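Local coordinates for protein broad specificity aminotransferase (Leishmania mexicana, PDB 4WB0) that probably transfers amino groups between amino acids and 2-oxo acids, using pyridoxal 5'-phosphate as cofactor, and works as a homodimer, at residues 88-93 and 268-273. Residues are numbered along the deposited sequence; the frame is centred on the assembly and turned at random.
Sequences DEAVKM and AGTLSL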
loop_
_atom_site.group_PDB
_atom_site.type_symbol
_atom_site.label_atom_id
_atom_site.label_comp_id
_atom_site.label_asym_id
_atom_site.label_seq_id
_atom_site.Cartn_x
_atom_site.Cartn_y
_atom_site.Cartn_z
ATOM N N ASP A 88 12.634 8.079 10.905
ATOM C CA ASP A 88 13.237 8.871 11.965
ATOM C C ASP A 88 13.106 10.364 11.748
ATOM O O ASP A 88 12.807 11.104 12.689
ATOM C CB ASP A 88 14.735 8.506 12.139
ATOM C CG ASP A 88 14.939 7.069 12.704
ATOM O OD1 ASP A 88 13.958 6.412 13.168
ATOM O OD2 ASP A 88 16.093 6.595 12.683
ATOM N N GLU A 89 13.439 10.853 10.556
ATOM C CA GLU A 89 13.294 12.266 10.295
ATOM C C GLU A 89 11.824 12.724 10.369
ATOM O O GLU A 89 11.525 13.834 10.784
ATOM C CB GLU A 89 13.864 12.588 8.921
ATOM C CG GLU A 89 15.397 12.450 8.861
ATOM C CD GLU A 89 16.187 13.568 9.561
ATOM O OE1 GLU A 89 17.452 13.458 9.550
ATOM O OE2 GLU A 89 15.607 14.547 10.116
ATOM N N ALA A 90 10.912 11.901 9.886
ATOM C CA ALA A 90 9.520 12.258 9.844
ATOM C C ALA A 90 8.916 12.389 11.244
ATOM O O ALA A 90 8.157 13.347 11.514
ATOM C CB ALA A 90 8.756 11.256 9.007
ATOM N N VAL A 91 9.300 11.497 12.138
ATOM C CA VAL A 91 8.801 11.544 13.504
ATOM C C VAL A 91 9.425 12.760 14.225
ATOM O O VAL A 91 8.798 13.449 15.035
ATOM C CB VAL A 91 9.141 10.242 14.214
ATOM C CG1 VAL A 91 8.919 10.394 15.690
ATOM C CG2 VAL A 91 8.321 9.100 13.634
ATOM N N LYS A 92 10.675 13.031 13.892
ATOM C CA LYS A 92 11.330 14.190 14.452
ATOM C C LYS A 92 10.677 15.489 14.001
ATOM O O LYS A 92 10.650 16.457 14.756
ATOM C CB LYS A 92 12.830 14.190 14.097
ATOM C CG LYS A 92 13.656 13.473 15.165
ATOM C CD LYS A 92 14.881 12.723 14.609
ATOM C CE LYS A 92 15.879 13.665 13.966
ATOM N NZ LYS A 92 17.144 12.944 13.586
ATOM N N MET A 93 10.183 15.535 12.777
ATOM C CA MET A 93 9.505 16.751 12.271
ATOM C C MET A 93 8.247 17.082 13.084
ATOM O O MET A 93 7.964 18.239 13.370
ATOM C CB MET A 93 9.103 16.581 10.791
ATOM C CG MET A 93 8.398 17.820 10.144
ATOM S SD MET A 93 7.840 17.446 8.454
ATOM C CE MET A 93 6.403 16.473 8.818
ATOM N N ALA A 268 3.725 8.718 0.828
ATOM C CA ALA A 268 4.702 8.726 1.897
ATOM C C ALA A 268 4.097 9.212 3.211
ATOM O O ALA A 268 3.602 10.347 3.302
ATOM C CB ALA A 268 5.891 9.651 1.487
ATOM N N GLY A 269 4.073 8.344 4.205
ATOM C CA GLY A 269 3.614 8.761 5.528
ATOM C C GLY A 269 4.166 7.872 6.596
ATOM O O GLY A 269 4.976 6.986 6.322
ATOM N N THR A 270 3.729 8.085 7.830
ATOM C CA THR A 270 4.177 7.229 8.948
ATOM C C THR A 270 3.021 7.009 9.919
ATOM O O THR A 270 2.085 7.854 10.032
ATOM C CB THR A 270 5.355 7.810 9.787
ATOM O OG1 THR A 270 4.901 8.981 10.484
ATOM C CG2 THR A 270 6.605 8.141 8.920
ATOM N N LEU A 271 3.146 5.916 10.669
ATOM C CA LEU A 271 2.310 5.676 11.828
ATOM C C LEU A 271 3.251 5.549 13.048
ATOM O O LEU A 271 4.239 4.791 13.012
ATOM C CB LEU A 271 1.470 4.416 11.623
ATOM C CG LEU A 271 0.615 4.102 12.862
ATOM C CD1 LEU A 271 -0.509 5.091 13.084
ATOM C CD2 LEU A 271 0.111 2.720 12.707
ATOM N N SER A 272 2.971 6.295 14.117
ATOM C CA SER A 272 3.799 6.232 15.321
ATOM C C SER A 272 2.952 6.120 16.601
ATOM O O SER A 272 1.823 6.611 16.676
ATOM C CB SER A 272 4.732 7.467 15.386
ATOM O OG SER A 272 3.997 8.667 15.512
ATOM N N LEU A 273 3.530 5.484 17.604
ATOM C CA LEU A 273 2.917 5.343 18.937
ATOM C C LEU A 273 3.890 5.714 20.011
ATOM O O LEU A 273 5.007 5.160 20.066
ATOM C CB LEU A 273 2.445 3.920 19.202
ATOM C CG LEU A 273 1.900 3.630 20.611
ATOM C CD1 LEU A 273 0.605 4.390 20.788
ATOM C CD2 LEU A 273 1.635 2.172 20.835
#
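Ala90 and Thr270 make the close point of this helix-on-sheet contact, methyl to methyl, with Ala90 CB 3.8 Å from Thr270 CG2. Both residues point their CB toward the opposing segment, and the small alanine lets the helix backbone come near the strand: the CA atoms of Ala90 and Thr270 are 7.4 Å apart. The threonine rotamer (chi1 67°) turns CG2 away from the carbonyl carbon to the side of the N, from where the methyl reaches the alanine, and leaves OG1 flanked by both backbone branches. The hydroxyl is used elsewhere, in a hydrogen bond between OG1 and the side-chain oxygen OE1 of Gln255 on the neighbouring strand 252-256. The amide nitrogen of the same glutamine, NE2, bonds to the carbonyl oxygen of Ala90, so one side chain bridges helix and strand beside the methyl pair. Helix 84-95 packs here on the 104-110 end of the large mixed sheet, part of the type I fold of pyridoxal-phosphate enzymes to which these aminotransferases belong; strand 268-274 runs antiparallel to both its neighbours, 104-110 and 252-256. Beyond the methyl pair the fit is looser. Val91 meets Ser272 through a single approach, Val91 CG2 to Ser272 CB at 4.3 Å, although their CA atoms are 7.5 Å apart, much as in the first pair. The valine also packs on Leu104 and Ala106 of strand 104-110, and the serine touches that same Ala106. All four touching residues are buried, yet only 125 Å² is covered between the segments. Asp88, Glu89 and Lys92, which do not touch the strand, are partly exposed, although Glu89 also lies against helix 301-312.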